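Local coordinates for alkaline serine protease (PDB 1Y9Z), which is a cold-adapted, subtilisin-like alkaline serine protease that probably hydrolyses peptide bonds in protein substrates, at residues L152-A157 with S173-V177; Q195-S199 with R395-N399; T210-L216 with Q357-E363; I276-V282 with G305-N311; Y289-T295 with P320-D324. All blocks are in the same frame, centred on the assembly; numbering follows the deposited sequence.

Contact 1: L152-A157 with S173-V177; sequences LLIAAA and SVMSV. With NA (sodium ion), chain F; NA (sodium ion), chain E; PMS (phenylmethanesulfonic acid), chain H.
Two neighbouring strands of the parallel sheet at the heart of the subtilisin-like alpha/beta domain run side by side, axes 4.4 Å apart and directions 27° from each other. S173 enters in loop conformation; its O takes a hydrogen bond from water 1 (2.8 Å), which accepts from L153 N (2.9 Å). V174, chi1 t, lies on the face shared with L153 and A155, where helix 137-148 packs: CG2 meets L153 CB at 3.8 Å and CG1 meets A155 CB at 3.7 Å. V174 O binds the chain E sodium at 2.2 Å and the chain F sodium at 3.0 Å. M175 pairs with I154, CA to CA 4.6 Å; M175 N donates to L153 O (2.9 Å) and M175 O accepts from A155 N (2.9 Å). Its side chain (m, t, p) sets SD 4.0 Å from I154 CG1, on the face under helices 368-385 and 391-401. V177 N donates to A155 O (2.9 Å), V177 O accepts from A157 N (3.0 Å), and V177 CG2 packs on I154 CG2 at 3.6 Å. Backbone bonding and apolar side chains thus hold the strand whose A156 CB reaches within 3.3 Å of O2S of the bound phenylmethanesulfonic acid.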
# COMPACT_ATOMS: atom_id res chain seq x y z
N LEU A 152 -18.73 -5.21 9.82
CA LEU A 152 -18.31 -4.91 8.45
C LEU A 152 -17.03 -5.69 8.15
O LEU A 152 -16.02 -5.55 8.85
CB LEU A 152 -18.07 -3.40 8.28
CG LEU A 152 -17.68 -2.89 6.89
CD1 LEU A 152 -18.78 -3.19 5.89
CD2 LEU A 152 -17.44 -1.38 6.97
N LEU A 153 -17.07 -6.49 7.09
CA LEU A 153 -15.95 -7.32 6.67
C LEU A 153 -15.34 -6.78 5.37
O LEU A 153 -16.05 -6.57 4.39
CB LEU A 153 -16.41 -8.76 6.48
CG LEU A 153 -17.18 -9.37 7.66
CD1 LEU A 153 -17.69 -10.75 7.27
CD2 LEU A 153 -16.27 -9.45 8.88
N ILE A 154 -14.03 -6.59 5.38
CA ILE A 154 -13.31 -6.05 4.22
C ILE A 154 -12.05 -6.88 3.98
O ILE A 154 -11.32 -7.19 4.92
CB ILE A 154 -12.95 -4.57 4.48
CG1 ILE A 154 -14.24 -3.77 4.75
CG2 ILE A 154 -12.19 -3.99 3.30
CD1 ILE A 154 -14.01 -2.37 5.27
N ALA A 155 -11.78 -7.22 2.72
CA ALA A 155 -10.61 -8.03 2.39
C ALA A 155 -10.02 -7.74 1.01
O ALA A 155 -10.68 -7.17 0.14
CB ALA A 155 -10.97 -9.51 2.50
N ALA A 156 -8.78 -8.17 0.83
CA ALA A 156 -8.04 -7.96 -0.42
C ALA A 156 -8.43 -8.89 -1.56
O ALA A 156 -8.58 -10.10 -1.37
CB ALA A 156 -6.54 -8.08 -0.14
N ALA A 157 -8.57 -8.33 -2.75
CA ALA A 157 -8.95 -9.11 -3.92
C ALA A 157 -7.85 -10.07 -4.39
O ALA A 157 -8.14 -11.07 -5.05
CB ALA A 157 -9.34 -8.19 -5.06
N SER A 173 -20.61 -11.42 1.74
CA SER A 173 -20.62 -10.72 3.02
C SER A 173 -19.38 -9.87 3.26
O SER A 173 -19.27 -9.20 4.29
CB SER A 173 -20.74 -11.73 4.16
OG SER A 173 -19.62 -12.61 4.16
N VAL A 174 -18.45 -9.90 2.31
CA VAL A 174 -17.19 -9.18 2.44
C VAL A 174 -16.93 -8.23 1.28
O VAL A 174 -17.24 -8.55 0.13
CB VAL A 174 -16.01 -10.19 2.50
CG1 VAL A 174 -14.70 -9.47 2.74
CG2 VAL A 174 -16.27 -11.22 3.59
N MET A 175 -16.37 -7.06 1.58
CA MET A 175 -16.04 -6.10 0.53
C MET A 175 -14.71 -6.50 -0.10
O MET A 175 -13.70 -6.58 0.60
CB MET A 175 -15.90 -4.68 1.09
CG MET A 175 -17.16 -4.06 1.66
SD MET A 175 -16.91 -2.32 2.08
CE MET A 175 -17.19 -1.55 0.49
N SER A 176 -14.72 -6.78 -1.40
CA SER A 176 -13.50 -7.15 -2.11
C SER A 176 -12.84 -5.87 -2.60
O SER A 176 -13.43 -5.13 -3.39
CB SER A 176 -13.82 -8.07 -3.29
OG SER A 176 -12.65 -8.37 -4.01
N VAL A 177 -11.61 -5.63 -2.15
CA VAL A 177 -10.88 -4.42 -2.50
C VAL A 177 -9.80 -4.57 -3.56
O VAL A 177 -8.93 -5.44 -3.45
CB VAL A 177 -10.23 -3.82 -1.23
CG1 VAL A 177 -9.49 -2.53 -1.58
CG2 VAL A 177 -11.29 -3.55 -0.18
NA NA F . -17.23 -7.81 -2.75
NA NA E . -17.23 -9.92 -1.65
C PMS H . -1.38 -10.54 0.04
S PMS H . -2.79 -9.42 -0.03
C1 PMS H . -1.58 -11.74 1.00
C2 PMS H . -2.14 -12.95 0.47
C3 PMS H . -2.35 -14.08 1.32
C4 PMS H . -1.97 -13.96 2.71
C5 PMS H . -1.42 -12.77 3.24
C6 PMS H . -1.19 -11.61 2.43
O2S PMS H . -4.00 -10.23 0.08
O1S PMS H . -2.78 -8.70 -1.29
O HOH W 1 -18.91 -6.46 4.89

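Contact 2: Q195-S199 with R395-N399; sequences QVEIS and RAALN. With NA (sodium ion), chain F; NA (sodium ion), chain E.
E197 carries this contact, with N399 and I198 next in buried area. Strand 196-199 and the helical segment 395-399 have axes 9.3 Å apart at 65°, and the nearest CA pair is I198 with N399, 6.8 Å. At E197 the backbone leaves regular strand geometry (phi/psi -111/-36), while its side chain extends through chi1 and chi2 t towards R395. That arginine is fully stretched, all chi angles near 180°, and meets the carboxylate side-on: R395 NE donates to E197 OE2 at 2.7 Å and R395 NH1 to E197 OE1 at 2.8 Å, a two-pronged salt bridge. E197 OE1 binds the chain F sodium at 2.8 Å with Q195 O (2.6 Å) and V174 O; Q195 OE1 binds the chain E sodium at 2.4 Å, alongside the O atoms of A169, Y171 and V174. N399, chi1 m, brings its side chain in beside E197 and I198. I198 (t, t) gives the apolar half, its CD1 4.1 Å from L398 CB. The contact ties strand 196-201 of the alpha/beta sheet to helix 391-401, with M175 of the adjacent strand 174-180 packed against E197, R395 and N399, and helix 368-385 touching both I198 and L398.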
# COMPACT_ATOMS: atom_id res chain seq x y z
N GLN A 195 -16.80 -9.63 -8.09
CA GLN A 195 -16.95 -9.40 -6.66
C GLN A 195 -16.23 -8.11 -6.27
O GLN A 195 -16.60 -7.47 -5.29
CB GLN A 195 -16.37 -10.56 -5.84
CG GLN A 195 -17.29 -11.76 -5.65
CD GLN A 195 -18.41 -11.50 -4.65
OE1 GLN A 195 -18.21 -10.86 -3.62
NE2 GLN A 195 -19.60 -12.02 -4.95
N VAL A 196 -15.19 -7.73 -7.03
CA VAL A 196 -14.45 -6.50 -6.74
C VAL A 196 -15.49 -5.40 -6.56
O VAL A 196 -16.30 -5.14 -7.45
CB VAL A 196 -13.46 -6.14 -7.86
CG1 VAL A 196 -12.89 -4.74 -7.64
CG2 VAL A 196 -12.32 -7.16 -7.87
N GLU A 197 -15.45 -4.76 -5.40
CA GLU A 197 -16.44 -3.77 -5.02
C GLU A 197 -15.97 -2.32 -4.94
O GLU A 197 -16.73 -1.40 -5.26
CB GLU A 197 -17.00 -4.20 -3.67
CG GLU A 197 -18.36 -3.68 -3.29
CD GLU A 197 -18.91 -4.40 -2.08
OE1 GLU A 197 -18.78 -5.65 -2.03
OE2 GLU A 197 -19.46 -3.75 -1.18
N ILE A 198 -14.74 -2.11 -4.50
CA ILE A 198 -14.24 -0.76 -4.35
C ILE A 198 -12.72 -0.78 -4.46
O ILE A 198 -12.10 -1.83 -4.29
CB ILE A 198 -14.70 -0.20 -2.97
CG1 ILE A 198 -14.58 1.32 -2.94
CG2 ILE A 198 -13.88 -0.84 -1.85
CD1 ILE A 198 -15.33 1.95 -1.78
N SER A 199 -12.12 0.37 -4.76
CA SER A 199 -10.68 0.47 -4.92
C SER A 199 -10.01 1.35 -3.88
O SER A 199 -10.64 2.23 -3.28
CB SER A 199 -10.34 1.02 -6.30
OG SER A 199 -10.81 0.18 -7.33
N ARG A 395 -21.49 0.07 4.26
CA ARG A 395 -20.97 -0.54 3.04
C ARG A 395 -21.63 0.11 1.83
O ARG A 395 -20.97 0.48 0.86
CB ARG A 395 -21.26 -2.05 3.06
CG ARG A 395 -20.71 -2.83 1.88
CD ARG A 395 -20.95 -4.32 2.09
NE ARG A 395 -20.54 -5.12 0.94
CZ ARG A 395 -20.70 -6.43 0.86
NH1 ARG A 395 -20.31 -7.08 -0.23
NH2 ARG A 395 -21.26 -7.10 1.87
N ALA A 396 -22.96 0.26 1.89
CA ALA A 396 -23.70 0.87 0.80
C ALA A 396 -23.27 2.32 0.58
O ALA A 396 -23.14 2.78 -0.55
CB ALA A 396 -25.20 0.81 1.09
N ALA A 397 -23.03 3.03 1.68
CA ALA A 397 -22.60 4.42 1.60
C ALA A 397 -21.26 4.54 0.88
O ALA A 397 -21.07 5.42 0.05
CB ALA A 397 -22.50 5.02 2.99
N LEU A 398 -20.33 3.64 1.20
CA LEU A 398 -19.02 3.67 0.57
C LEU A 398 -19.13 3.42 -0.94
O LEU A 398 -18.49 4.10 -1.74
CB LEU A 398 -18.10 2.62 1.21
CG LEU A 398 -17.83 2.78 2.71
CD1 LEU A 398 -16.97 1.63 3.20
CD2 LEU A 398 -17.14 4.11 2.97
N ASN A 399 -19.96 2.45 -1.31
CA ASN A 399 -20.14 2.12 -2.72
C ASN A 399 -20.87 3.22 -3.48
O ASN A 399 -20.51 3.55 -4.61
CB ASN A 399 -20.94 0.82 -2.84
CG ASN A 399 -20.15 -0.39 -2.38
OD1 ASN A 399 -20.72 -1.43 -2.04
ND2 ASN A 399 -18.83 -0.26 -2.37
NA NA F . -17.23 -7.81 -2.75
NA NA E . -17.23 -9.92 -1.65

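Contact 3: T210-L216 with Q357-E363; sequences TVGEGRL and QGNQDYE
Backbone hydrogen bonds define the pairing, which is antiparallel and irregular. L216 and Q357 form a hydrogen-bonded pair, L216 N to Q357 O 2.9 Å and Q357 N to L216 O 2.8 Å, and G214 pairs with Q360 through G214 N to Q360 O (2.7 Å) and Q360 N to G214 O (3.1 Å). R215 N reaches past to Y362 O (3.0 Å), and G212 N takes the side-chain acceptor D361 OD1 at 2.8 Å. Between the two pairs the register slips by one: N359, in a left-handed conformation (58/34), and Q360 both face G214, a G1 beta bulge. At the turn end, E213 and G214 both face Q360, a classic bulge. A type II turn from T210 to E213, with G212 at 84/-7, leads into strand 214-221; the chain turns a corner at N359, and strand 362-365 then pairs with 205-208. CA-H...O contacts add to this: N359 CA to G212 O 3.2 Å, G214 CA to Y362 O 3.3 Å, R215 CA to Q357 O 3.3 Å. A side chain on G214 would collide with Y362 O. Water 3 joins G214 O (2.8 Å) to N359 N (2.9 Å), and water 2 joins E213 O to E363 OE1, both 3.0 Å. Apolar contact is slight, L216 CD2 to Y362 CB 4.1 Å, and the R215 guanidinium hydrogen-bonds N250 OD1 and H234 O.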
# COMPACT_ATOMS: atom_id res chain seq x y z
N THR A 210 8.27 -3.39 10.55
CA THR A 210 9.01 -3.78 11.74
C THR A 210 10.33 -3.01 11.77
O THR A 210 11.04 -2.94 10.77
CB THR A 210 9.29 -5.29 11.71
OG1 THR A 210 8.04 -5.98 11.62
CG2 THR A 210 10.02 -5.73 12.98
N VAL A 211 10.63 -2.43 12.93
CA VAL A 211 11.84 -1.62 13.09
C VAL A 211 13.09 -2.23 12.48
O VAL A 211 13.45 -3.38 12.77
CB VAL A 211 12.09 -1.31 14.58
CG1 VAL A 211 13.42 -0.58 14.76
CG2 VAL A 211 10.95 -0.44 15.12
N GLY A 212 13.74 -1.45 11.62
CA GLY A 212 14.97 -1.88 10.98
C GLY A 212 14.85 -2.73 9.72
O GLY A 212 15.86 -2.99 9.07
N GLU A 213 13.65 -3.15 9.36
CA GLU A 213 13.48 -4.00 8.18
C GLU A 213 13.07 -3.25 6.92
O GLU A 213 12.95 -3.85 5.85
CB GLU A 213 12.45 -5.09 8.48
CG GLU A 213 12.87 -6.03 9.60
CD GLU A 213 11.97 -7.24 9.75
OE1 GLU A 213 12.38 -8.18 10.47
OE2 GLU A 213 10.86 -7.25 9.18
N GLY A 214 12.89 -1.94 7.04
CA GLY A 214 12.48 -1.14 5.90
C GLY A 214 13.59 -0.61 5.02
O GLY A 214 14.77 -0.90 5.21
N ARG A 215 13.18 0.20 4.05
CA ARG A 215 14.11 0.78 3.10
C ARG A 215 13.49 2.05 2.55
O ARG A 215 12.28 2.11 2.32
CB ARG A 215 14.37 -0.21 1.97
CG ARG A 215 15.54 0.13 1.11
CD ARG A 215 15.63 -0.83 -0.05
NE ARG A 215 16.77 -0.50 -0.89
CZ ARG A 215 16.83 -0.74 -2.19
NH1 ARG A 215 17.91 -0.39 -2.87
NH2 ARG A 215 15.81 -1.32 -2.80
N LEU A 216 14.31 3.08 2.35
CA LEU A 216 13.81 4.34 1.83
C LEU A 216 14.76 4.90 0.78
O LEU A 216 15.86 4.38 0.60
CB LEU A 216 13.64 5.36 2.96
CG LEU A 216 12.58 5.01 4.01
CD1 LEU A 216 12.65 6.01 5.16
CD2 LEU A 216 11.20 5.02 3.37
N GLN A 357 18.52 3.85 1.20
CA GLN A 357 18.97 3.53 2.55
C GLN A 357 18.23 2.33 3.13
O GLN A 357 17.01 2.27 3.08
CB GLN A 357 18.77 4.74 3.46
CG GLN A 357 19.56 5.97 3.02
CD GLN A 357 19.16 7.22 3.77
OE1 GLN A 357 19.18 7.25 5.00
NE2 GLN A 357 18.80 8.26 3.03
N GLY A 358 18.99 1.39 3.67
CA GLY A 358 18.39 0.22 4.28
C GLY A 358 18.27 0.41 5.78
O GLY A 358 18.56 1.49 6.30
N ASN A 359 17.84 -0.64 6.48
CA ASN A 359 17.69 -0.60 7.93
C ASN A 359 16.75 0.51 8.39
O ASN A 359 16.94 1.10 9.46
CB ASN A 359 19.07 -0.41 8.58
CG ASN A 359 19.08 -0.79 10.05
OD1 ASN A 359 18.79 -1.93 10.42
ND2 ASN A 359 19.43 0.16 10.91
N GLN A 360 15.73 0.80 7.59
CA GLN A 360 14.76 1.84 7.94
C GLN A 360 13.55 1.28 8.67
O GLN A 360 13.41 0.06 8.82
CB GLN A 360 14.32 2.58 6.68
CG GLN A 360 15.45 3.30 5.96
CD GLN A 360 16.16 4.30 6.85
OE1 GLN A 360 15.56 5.26 7.32
NE2 GLN A 360 17.45 4.07 7.08
N ASP A 361 12.66 2.16 9.12
CA ASP A 361 11.47 1.75 9.85
C ASP A 361 10.19 1.95 9.04
O ASP A 361 9.07 1.86 9.57
CB ASP A 361 11.38 2.50 11.18
CG ASP A 361 12.66 2.38 11.99
OD1 ASP A 361 13.32 1.33 11.91
OD2 ASP A 361 12.99 3.34 12.73
N TYR A 362 10.36 2.22 7.75
CA TYR A 362 9.24 2.44 6.83
C TYR A 362 9.64 1.84 5.49
O TYR A 362 10.83 1.62 5.24
CB TYR A 362 8.97 3.93 6.65
CG TYR A 362 8.72 4.64 7.96
CD1 TYR A 362 7.44 4.73 8.50
CD2 TYR A 362 9.78 5.16 8.70
CE1 TYR A 362 7.22 5.32 9.74
CE2 TYR A 362 9.58 5.75 9.94
CZ TYR A 362 8.29 5.82 10.46
OH TYR A 362 8.09 6.37 11.70
N GLU A 363 8.66 1.56 4.64
CA GLU A 363 8.97 1.00 3.34
C GLU A 363 7.78 1.07 2.40
O GLU A 363 6.63 1.12 2.83
CB GLU A 363 9.41 -0.47 3.47
CG GLU A 363 10.03 -1.04 2.20
CD GLU A 363 10.63 -2.42 2.39
OE1 GLU A 363 11.26 -2.92 1.43
OE2 GLU A 363 10.48 -3.00 3.48
O HOH W 2 13.62 -3.90 2.95
O HOH W 3 16.75 -2.79 4.91

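Contact 4: I276-V282 with G305-N311; sequences ICLVERV and GIIVYSN
L278, I307 and I276 pack on one face of this parallel pair: L278 CD1 (chi1 t, chi2 p) lies 3.7 Å from I307 CG2, and I276 CG2 3.8 Å from I307 CD1. On the other face V279 CG1 meets V308 CG2 at 3.8 Å. Five parallel bridges, I276-G305 to E280-Y309, run in unbroken register, axes 4.6 Å apart at 17°. Hydrogen bonds alternate: C277 N to G305 O 2.9 Å, I307 N to C277 O 2.8 Å, V279 N to I307 O 2.9 Å, Y309 N to V279 O 2.9 Å, R281 N to Y309 O 2.8 Å. A CB on G305 would clash with I276 CD1. Y309, chi1 p, folds its ring over strand 276-280, making a CH-pi contact with E280 CA (3.7 Å to the centroid); its hydroxyl bonds to E259. At the polar end N311 ND2 donates to R281 O (3.0 Å), R281 NE salt-bridges E291, and R281 NH1 bonds weakly to S310 OG (3.3 Å), which hydrogen-bonds G316 O; E280 salt-bridges R338. The strands belong to a beta-alpha-beta crossover whose helix 291-300 lies against V279, I306 and V308, linked by the C277-C298 disulfide; strands 252-263 and 333-336 flank the pair.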
# COMPACT_ATOMS: atom_id res chain seq x y z
N ILE A 276 24.25 12.30 -12.38
CA ILE A 276 23.06 11.62 -11.87
C ILE A 276 22.21 11.58 -13.13
O ILE A 276 21.88 12.61 -13.71
CB ILE A 276 22.34 12.43 -10.78
CG1 ILE A 276 23.21 12.51 -9.52
CG2 ILE A 276 20.99 11.79 -10.45
CD1 ILE A 276 23.59 11.15 -8.95
N CYS A 277 21.87 10.37 -13.56
CA CYS A 277 21.13 10.16 -14.79
C CYS A 277 19.62 10.06 -14.64
O CYS A 277 19.10 9.13 -14.02
CB CYS A 277 21.68 8.91 -15.46
SG CYS A 277 21.13 8.50 -17.14
N LEU A 278 18.92 11.03 -15.22
CA LEU A 278 17.46 11.08 -15.21
C LEU A 278 17.01 10.42 -16.51
O LEU A 278 17.53 10.73 -17.58
CB LEU A 278 16.98 12.53 -15.16
CG LEU A 278 15.47 12.77 -15.16
CD1 LEU A 278 14.86 12.27 -13.85
CD2 LEU A 278 15.20 14.26 -15.33
N VAL A 279 16.04 9.51 -16.42
CA VAL A 279 15.56 8.84 -17.62
C VAL A 279 14.10 8.44 -17.52
O VAL A 279 13.63 7.97 -16.47
CB VAL A 279 16.41 7.58 -17.93
CG1 VAL A 279 16.31 6.59 -16.78
CG2 VAL A 279 15.94 6.95 -19.23
N GLU A 280 13.37 8.63 -18.61
CA GLU A 280 11.96 8.27 -18.66
C GLU A 280 11.87 6.76 -18.79
O GLU A 280 12.65 6.14 -19.52
CB GLU A 280 11.28 8.94 -19.85
CG GLU A 280 9.79 8.64 -19.96
CD GLU A 280 9.17 9.23 -21.21
OE1 GLU A 280 9.60 8.85 -22.31
OE2 GLU A 280 8.26 10.08 -21.08
N ARG A 281 10.93 6.16 -18.08
CA ARG A 281 10.73 4.72 -18.14
C ARG A 281 10.21 4.30 -19.51
O ARG A 281 9.28 4.90 -20.04
CB ARG A 281 9.74 4.28 -17.05
CG ARG A 281 9.34 2.82 -17.13
CD ARG A 281 8.39 2.44 -15.99
NE ARG A 281 9.06 2.54 -14.69
CZ ARG A 281 8.69 3.36 -13.71
NH1 ARG A 281 7.66 4.17 -13.86
NH2 ARG A 281 9.38 3.37 -12.58
N VAL A 282 10.84 3.28 -20.09
CA VAL A 282 10.42 2.76 -21.39
C VAL A 282 9.71 1.44 -21.12
O VAL A 282 10.33 0.47 -20.68
CB VAL A 282 11.63 2.51 -22.32
CG1 VAL A 282 11.15 1.87 -23.62
CG2 VAL A 282 12.34 3.82 -22.61
N GLY A 305 24.40 7.70 -10.34
CA GLY A 305 23.12 7.50 -9.70
C GLY A 305 22.06 7.53 -10.79
O GLY A 305 22.28 8.14 -11.83
N ILE A 306 20.93 6.88 -10.56
CA ILE A 306 19.88 6.84 -11.58
C ILE A 306 18.49 7.16 -11.05
O ILE A 306 18.09 6.69 -9.99
CB ILE A 306 19.85 5.45 -12.25
CG1 ILE A 306 21.24 5.09 -12.78
CG2 ILE A 306 18.84 5.45 -13.39
CD1 ILE A 306 21.38 3.66 -13.24
N ILE A 307 17.76 7.97 -11.82
CA ILE A 307 16.40 8.35 -11.47
C ILE A 307 15.48 8.07 -12.66
O ILE A 307 15.57 8.74 -13.69
CB ILE A 307 16.29 9.85 -11.14
CG1 ILE A 307 17.21 10.20 -9.97
CG2 ILE A 307 14.84 10.19 -10.80
CD1 ILE A 307 17.29 11.69 -9.70
N VAL A 308 14.61 7.08 -12.50
CA VAL A 308 13.67 6.71 -13.56
C VAL A 308 12.32 7.33 -13.25
O VAL A 308 11.80 7.16 -12.14
CB VAL A 308 13.50 5.18 -13.64
CG1 VAL A 308 12.47 4.83 -14.70
CG2 VAL A 308 14.84 4.52 -13.95
N TYR A 309 11.74 8.04 -14.21
CA TYR A 309 10.43 8.63 -13.99
C TYR A 309 9.38 8.02 -14.91
O TYR A 309 9.69 7.57 -16.02
CB TYR A 309 10.45 10.17 -14.14
CG TYR A 309 10.78 10.72 -15.51
CD1 TYR A 309 12.10 10.82 -15.96
CD2 TYR A 309 9.77 11.21 -16.34
CE1 TYR A 309 12.40 11.40 -17.19
CE2 TYR A 309 10.06 11.79 -17.57
CZ TYR A 309 11.38 11.89 -17.99
OH TYR A 309 11.68 12.48 -19.20
N SER A 310 8.15 7.98 -14.43
CA SER A 310 7.04 7.39 -15.16
C SER A 310 6.76 7.98 -16.54
O SER A 310 6.94 9.18 -16.76
CB SER A 310 5.76 7.48 -14.33
OG SER A 310 5.92 6.81 -13.09
N ASN A 311 6.33 7.12 -17.45
CA ASN A 311 5.98 7.54 -18.80
C ASN A 311 4.50 7.90 -18.81
O ASN A 311 3.81 7.72 -17.80
CB ASN A 311 6.26 6.42 -19.81
CG ASN A 311 5.69 5.09 -19.37
OD1 ASN A 311 4.50 4.97 -19.08
ND2 ASN A 311 6.53 4.06 -19.33
O HOH W 4 7.43 5.60 -11.11
O HOH W 5 5.48 4.38 -15.93

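Contact 5: Y289-T295 with P320-D324; sequences YPEINST and PFLVD
Y289 opens the approach in extended form, chi1 m: CB sits 3.5 Å from V323 CG2 and CE1 3.9 Å from F321 CD1, the two exposed rings 6.0 Å apart between centroids with planes at 89°. After P290, whose O accepts from N293 N (2.9 Å), the chain turns into helix 291-300; its segment 291-295 crosses strand 321-323 at 71°, axes 7.7 Å apart. E291 (t, p) lies opposite L322, CA to CA 5.4 Å; its CD rests 3.4 Å from P320 CG, and its carboxylate salt-bridges R281. I292 (t, p) packs beside the strand, CB 3.3 Å from V323 O and CD1 4.0 Å from L322 CD1. The segments share no direct hydrogen bond; water 6 mediates, accepting from I292 N (3.0 Å) and V323 N (2.9 Å) and lying 2.7 Å from Y289 O. One turn further, T295 OG1 is spent on E291 O (2.7 Å) and approaches L322 CD1 at 3.9 Å. L322 (t, p) therefore inserts its methyl among E291, I292 and T295. It is the packing of a crossover helix's first turn against a short strand of the inserted beta-barrel domain, which probably resembles the protease-associated domain of other subtilases.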
# COMPACT_ATOMS: atom_id res chain seq x y z
N TYR A 289 9.06 -7.39 -17.25
CA TYR A 289 9.66 -6.48 -16.26
C TYR A 289 10.75 -5.66 -16.96
O TYR A 289 11.94 -5.97 -16.85
CB TYR A 289 10.25 -7.31 -15.12
CG TYR A 289 9.22 -8.18 -14.43
CD1 TYR A 289 8.33 -7.63 -13.51
CD2 TYR A 289 9.11 -9.53 -14.73
CE1 TYR A 289 7.35 -8.41 -12.91
CE2 TYR A 289 8.13 -10.33 -14.13
CZ TYR A 289 7.25 -9.76 -13.22
OH TYR A 289 6.27 -10.53 -12.64
N PRO A 290 10.34 -4.60 -17.68
CA PRO A 290 11.21 -3.70 -18.44
C PRO A 290 11.99 -2.61 -17.70
O PRO A 290 12.74 -1.86 -18.33
CB PRO A 290 10.25 -3.09 -19.45
CG PRO A 290 9.03 -2.90 -18.61
CD PRO A 290 8.93 -4.22 -17.86
N GLU A 291 11.83 -2.51 -16.38
CA GLU A 291 12.53 -1.48 -15.62
C GLU A 291 14.03 -1.42 -15.94
O GLU A 291 14.62 -0.34 -16.00
CB GLU A 291 12.33 -1.69 -14.12
CG GLU A 291 12.65 -0.47 -13.27
CD GLU A 291 11.69 0.69 -13.51
OE1 GLU A 291 11.86 1.76 -12.88
OE2 GLU A 291 10.75 0.53 -14.32
N ILE A 292 14.63 -2.59 -16.15
CA ILE A 292 16.06 -2.69 -16.44
C ILE A 292 16.51 -1.97 -17.71
O ILE A 292 17.67 -1.56 -17.82
CB ILE A 292 16.50 -4.17 -16.53
CG1 ILE A 292 18.02 -4.27 -16.68
CG2 ILE A 292 15.80 -4.85 -17.70
CD1 ILE A 292 18.79 -3.73 -15.49
N ASN A 293 15.62 -1.80 -18.68
CA ASN A 293 15.99 -1.14 -19.93
C ASN A 293 16.43 0.31 -19.77
O ASN A 293 17.55 0.66 -20.13
CB ASN A 293 14.84 -1.25 -20.93
CG ASN A 293 14.55 -2.69 -21.31
OD1 ASN A 293 15.46 -3.43 -21.68
ND2 ASN A 293 13.29 -3.09 -21.23
N SER A 294 15.55 1.16 -19.23
CA SER A 294 15.90 2.56 -19.03
C SER A 294 17.01 2.68 -17.99
O SER A 294 17.92 3.51 -18.13
CB SER A 294 14.69 3.37 -18.56
OG SER A 294 13.74 3.53 -19.60
N THR A 295 16.94 1.85 -16.96
CA THR A 295 17.93 1.87 -15.89
C THR A 295 19.33 1.55 -16.41
O THR A 295 20.29 2.26 -16.11
CB THR A 295 17.56 0.85 -14.79
OG1 THR A 295 16.23 1.12 -14.32
CG2 THR A 295 18.53 0.96 -13.61
N PRO A 320 8.20 -0.90 -9.35
CA PRO A 320 8.40 -2.14 -10.09
C PRO A 320 9.60 -2.98 -9.69
O PRO A 320 10.49 -2.51 -8.99
CB PRO A 320 8.52 -1.65 -11.52
CG PRO A 320 9.35 -0.41 -11.34
CD PRO A 320 8.72 0.25 -10.11
N PHE A 321 9.61 -4.22 -10.15
CA PHE A 321 10.73 -5.11 -9.89
C PHE A 321 11.82 -4.75 -10.89
O PHE A 321 11.57 -4.69 -12.09
CB PHE A 321 10.34 -6.58 -10.10
CG PHE A 321 9.45 -7.13 -9.03
CD1 PHE A 321 8.09 -7.27 -9.24
CD2 PHE A 321 9.98 -7.52 -7.80
CE1 PHE A 321 7.26 -7.79 -8.25
CE2 PHE A 321 9.17 -8.05 -6.80
CZ PHE A 321 7.80 -8.18 -7.03
N LEU A 322 13.02 -4.48 -10.38
CA LEU A 322 14.14 -4.18 -11.26
C LEU A 322 14.86 -5.51 -11.44
O LEU A 322 15.75 -5.86 -10.67
CB LEU A 322 15.09 -3.16 -10.61
CG LEU A 322 16.40 -2.89 -11.37
CD1 LEU A 322 16.11 -2.42 -12.79
CD2 LEU A 322 17.22 -1.86 -10.62
N VAL A 323 14.44 -6.26 -12.46
CA VAL A 323 15.04 -7.55 -12.75
C VAL A 323 16.37 -7.30 -13.45
O VAL A 323 16.41 -6.87 -14.60
CB VAL A 323 14.11 -8.39 -13.65
CG1 VAL A 323 14.72 -9.77 -13.88
CG2 VAL A 323 12.74 -8.52 -13.00
N ASP A 324 17.45 -7.56 -12.72
CA ASP A 324 18.81 -7.34 -13.21
C ASP A 324 19.52 -8.68 -13.45
O ASP A 324 20.29 -9.14 -12.61
CB ASP A 324 19.57 -6.51 -12.18
CG ASP A 324 20.83 -5.87 -12.73
OD1 ASP A 324 21.50 -5.17 -11.95
OD2 ASP A 324 21.14 -6.06 -13.92
O HOH W 6 13.49 -5.01 -14.85

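How the contacts relate
Contacts 1 and 2 form one unit of the alpha/beta domain, centres 9 Å apart, sharing both sodium ions and a probable hydrogen bond from E197 N to S176 O (2.9 Å). Contacts 4 and 5, centres 11 Å apart, alternate along the chain: helix 291-300, begun in contact 5, connects the strands paired in contact 4, and R281 NE to E291 OE2 (2.7 Å) bridges them. Contact 3, 29 Å from contact 1 and 23 Å from contact 4 between centres, lies where the chain leaves for the insertion and returns. Contact 1 reaches the inhibitor pocket through A156; the F321 side chain is about 12 Å from that ligand, and that of Y362 about 5 Å from calcium.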